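Cell division protein FtsX (PDB 6HE6) probably forms with FtsE an ABC-transporter-type complex that acts in cell division and helps maintain normal growth and cell shape. Local coordinates at residues 73-76 with 77-80. Sequence-based numbering, arbitrary orientation.
Sequences DNWK and IFEG. With CAT (dodecane-trimethylamine), chain C.
A short 3-10 turn in the loop between helix 60-70 and strand 88-93 brings W75 and F78 together beside the bound dodecane-trimethylamine. The backbone coils tightly: F78 N donates to W75 O at 3.2 Å, with an N-H...O angle of 159°. E79 N donates to K76 O at 3.1 Å. W75 CB lies 4.1 Å from F78 CD2, and F78 CE2 meets the edge of the indole. I77 drops CG1 over the centre of one phenyl face, 3.7 Å above its plane, placed there by a chi1 of 77° that puts CG1 between the backbone N and carbonyl carbon. The ligand's C6 lies over the opposite face of the ring, whose flat, apolar surface suits an alkyl chain. E79 CG, anti to the carbonyl carbon (chi1 -76°), lies 3.3 Å from K76 O, and the bend at chi2 then turns the carboxylate so that OE2 comes 3.4 Å from the ligand's N-methyl carbon CC1; a carboxylate here probably favours the cationic head electrostatically. Y64 of helix 60-70, also in the pocket, ties the turn down by a hydrogen bond with W75 N. Two successive i to i+3 bonds make a minimal stretch of 3-10 helix, which here supplies F78 and E79 to the pocket that holds dodecane-trimethylamine in this crystal.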
ATOM      1  N   ASP A  73       2.640 -24.239   2.705  1.00106.22           N
ATOM      2  CA  ASP A  73       1.189 -24.209   2.897  1.00105.23           C
ATOM      3  C   ASP A  73       0.655 -22.977   3.648  1.00 91.64           C
ATOM      4  O   ASP A  73       1.430 -22.204   4.224  1.00 94.69           O
ATOM      5  CB  ASP A  73       0.836 -25.536   3.612  1.00115.99           C
ATOM      6  CG  ASP A  73      -0.565 -25.577   4.179  1.00125.75           C
ATOM      7  OD1 ASP A  73      -1.514 -25.247   3.436  1.00129.56           O
ATOM      8  OD2 ASP A  73      -0.727 -25.938   5.368  1.00126.30           O
ATOM      9  N   ASN A  74      -0.666 -22.781   3.669  1.00 86.60           N
ATOM     10  CA  ASN A  74      -1.241 -21.751   4.532  1.00 94.84           C
ATOM     11  C   ASN A  74      -0.823 -21.952   6.001  1.00 95.03           C
ATOM     12  O   ASN A  74      -0.400 -23.034   6.429  1.00 87.67           O
ATOM     13  CB  ASN A  74      -2.771 -21.727   4.443  1.00100.35           C
ATOM     14  CG  ASN A  74      -3.389 -23.112   4.475  1.00106.32           C
ATOM     15  OD1 ASN A  74      -3.682 -23.702   3.432  1.00108.68           O
ATOM     16  ND2 ASN A  74      -3.557 -23.654   5.681  1.00108.04           N
ATOM     17  N   TRP A  75      -0.951 -20.875   6.777  1.00 94.13           N
ATOM     18  CA  TRP A  75      -0.515 -20.855   8.173  1.00 72.38           C
ATOM     19  C   TRP A  75      -1.747 -21.074   9.028  1.00 52.29           C
ATOM     20  O   TRP A  75      -2.369 -20.131   9.520  1.00 51.30           O
ATOM     21  CB  TRP A  75       0.159 -19.545   8.513  1.00 69.32           C
ATOM     22  CG  TRP A  75       1.303 -19.237   7.654  1.00 74.54           C
ATOM     23  CD1 TRP A  75       1.519 -19.651   6.373  1.00 77.55           C
ATOM     24  CD2 TRP A  75       2.410 -18.442   8.009  1.00 74.84           C
ATOM     25  NE1 TRP A  75       2.693 -19.149   5.907  1.00 75.13           N
ATOM     26  CE2 TRP A  75       3.267 -18.402   6.896  1.00 76.78           C
ATOM     27  CE3 TRP A  75       2.771 -17.763   9.169  1.00 85.17           C
ATOM     28  CZ2 TRP A  75       4.459 -17.706   6.902  1.00 86.14           C
ATOM     29  CZ3 TRP A  75       3.956 -17.075   9.177  1.00 92.17           C
ATOM     30  CH2 TRP A  75       4.790 -17.049   8.049  1.00 93.57           C
ATOM     31  N   LYS A  76      -2.064 -22.356   9.221  1.00 52.89           N
ATOM     32  CA  LYS A  76      -3.404 -22.788   9.601  1.00 66.62           C
ATOM     33  C   LYS A  76      -3.844 -22.206  10.933  1.00 63.34           C
ATOM     34  O   LYS A  76      -5.041 -21.981  11.147  1.00 62.97           O
ATOM     35  CB  LYS A  76      -3.458 -24.324   9.656  1.00 79.40           C
ATOM     36  CG  LYS A  76      -4.438 -24.938  10.700  1.00 84.22           C
ATOM     37  CD  LYS A  76      -4.139 -26.418  10.998  1.00 89.23           C
ATOM     38  CE  LYS A  76      -2.931 -26.586  11.927  1.00 89.75           C
ATOM     39  NZ  LYS A  76      -2.244 -27.904  11.815  1.00 92.16           N
ATOM     40  N   ILE A  77      -2.913 -21.974  11.855  1.00 52.05           N
ATOM     41  CA  ILE A  77      -3.387 -21.679  13.202  1.00 58.06           C
ATOM     42  C   ILE A  77      -4.026 -20.294  13.276  1.00 59.38           C
ATOM     43  O   ILE A  77      -4.830 -20.036  14.179  1.00 64.41           O
ATOM     44  CB  ILE A  77      -2.247 -21.867  14.212  1.00 52.28           C
ATOM     45  CG1 ILE A  77      -1.285 -20.689  14.150  1.00 56.27           C
ATOM     46  CG2 ILE A  77      -1.505 -23.187  13.947  1.00 62.16           C
ATOM     47  CD1 ILE A  77      -0.347 -20.617  15.325  1.00 67.52           C
ATOM     48  N   PHE A  78      -3.736 -19.416  12.306  1.00 57.38           N
ATOM     49  CA  PHE A  78      -4.298 -18.071  12.264  1.00 57.35           C
ATOM     50  C   PHE A  78      -5.535 -17.952  11.381  1.00 61.27           C
ATOM     51  O   PHE A  78      -5.956 -16.830  11.087  1.00 65.08           O
ATOM     52  CB  PHE A  78      -3.259 -17.074  11.768  1.00 53.20           C
ATOM     53  CG  PHE A  78      -1.995 -17.092  12.536  1.00 60.86           C
ATOM     54  CD1 PHE A  78      -1.962 -16.621  13.837  1.00 70.25           C
ATOM     55  CD2 PHE A  78      -0.823 -17.571  11.956  1.00 64.61           C
ATOM     56  CE1 PHE A  78      -0.786 -16.637  14.559  1.00 74.78           C
ATOM     57  CE2 PHE A  78       0.352 -17.593  12.668  1.00 70.47           C
ATOM     58  CZ  PHE A  78       0.371 -17.122  13.975  1.00 77.73           C
ATOM     59  N   GLU A  79      -6.134 -19.063  10.954  1.00 69.01           N
ATOM     60  CA  GLU A  79      -7.167 -18.955   9.926  1.00 81.35           C
ATOM     61  C   GLU A  79      -8.450 -18.299  10.444  1.00 76.16           C
ATOM     62  O   GLU A  79      -9.195 -17.696   9.660  1.00 69.19           O
ATOM     63  CB  GLU A  79      -7.459 -20.336   9.332  1.00 96.51           C
ATOM     64  CG  GLU A  79      -6.387 -20.854   8.336  1.00106.95           C
ATOM     65  CD  GLU A  79      -6.127 -19.919   7.141  1.00113.39           C
ATOM     66  OE1 GLU A  79      -6.919 -19.945   6.171  1.00115.96           O
ATOM     67  OE2 GLU A  79      -5.118 -19.175   7.162  1.00114.82           O
ATOM     68  N   GLY A  80      -8.737 -18.390  11.742  1.00 69.34           N
ATOM     69  CA  GLY A  80      -9.956 -17.736  12.193  1.00 68.25           C
ATOM     70  C   GLY A  80      -9.830 -16.252  12.478  1.00 65.37           C
ATOM     71  O   GLY A  80     -10.843 -15.584  12.693  1.00 70.03           O
TER
HETATM   72  C1  CAT C 201      -5.495 -14.510   8.436  1.00 78.22           C
HETATM   73  C2  CAT C 201      -4.078 -15.079   8.263  1.00 77.48           C
HETATM   74  C3  CAT C 201      -3.011 -14.055   8.684  1.00 68.28           C
HETATM   75  C4  CAT C 201      -1.694 -14.714   9.131  1.00 73.44           C
HETATM   76  C5  CAT C 201      -0.648 -13.624   9.422  1.00 75.21           C
HETATM   77  C6  CAT C 201       0.601 -14.131  10.164  1.00 78.45           C
HETATM   78  C7  CAT C 201       0.764 -13.328  11.458  1.00 77.40           C
HETATM   79  C8  CAT C 201       2.208 -13.224  11.964  1.00 81.03           C
HETATM   80  C9  CAT C 201       2.364 -11.847  12.619  1.00 80.98           C
HETATM   81  C10 CAT C 201       3.585 -11.782  13.534  1.00 82.46           C
HETATM   82  C11 CAT C 201       4.247 -10.409  13.369  1.00 80.07           C
HETATM   83  C12 CAT C 201       4.476  -9.759  14.733  1.00 74.88           C
HETATM   84  CA1 CAT C 201      -7.595 -13.986   7.383  1.00 71.90           C
HETATM   85  CB1 CAT C 201      -5.588 -14.068   6.116  1.00 78.24           C
HETATM   86  CC1 CAT C 201      -6.573 -16.067   6.984  1.00 84.41           C
HETATM   87  NE1 CAT C 201      -6.306 -14.660   7.234  1.00 81.02           N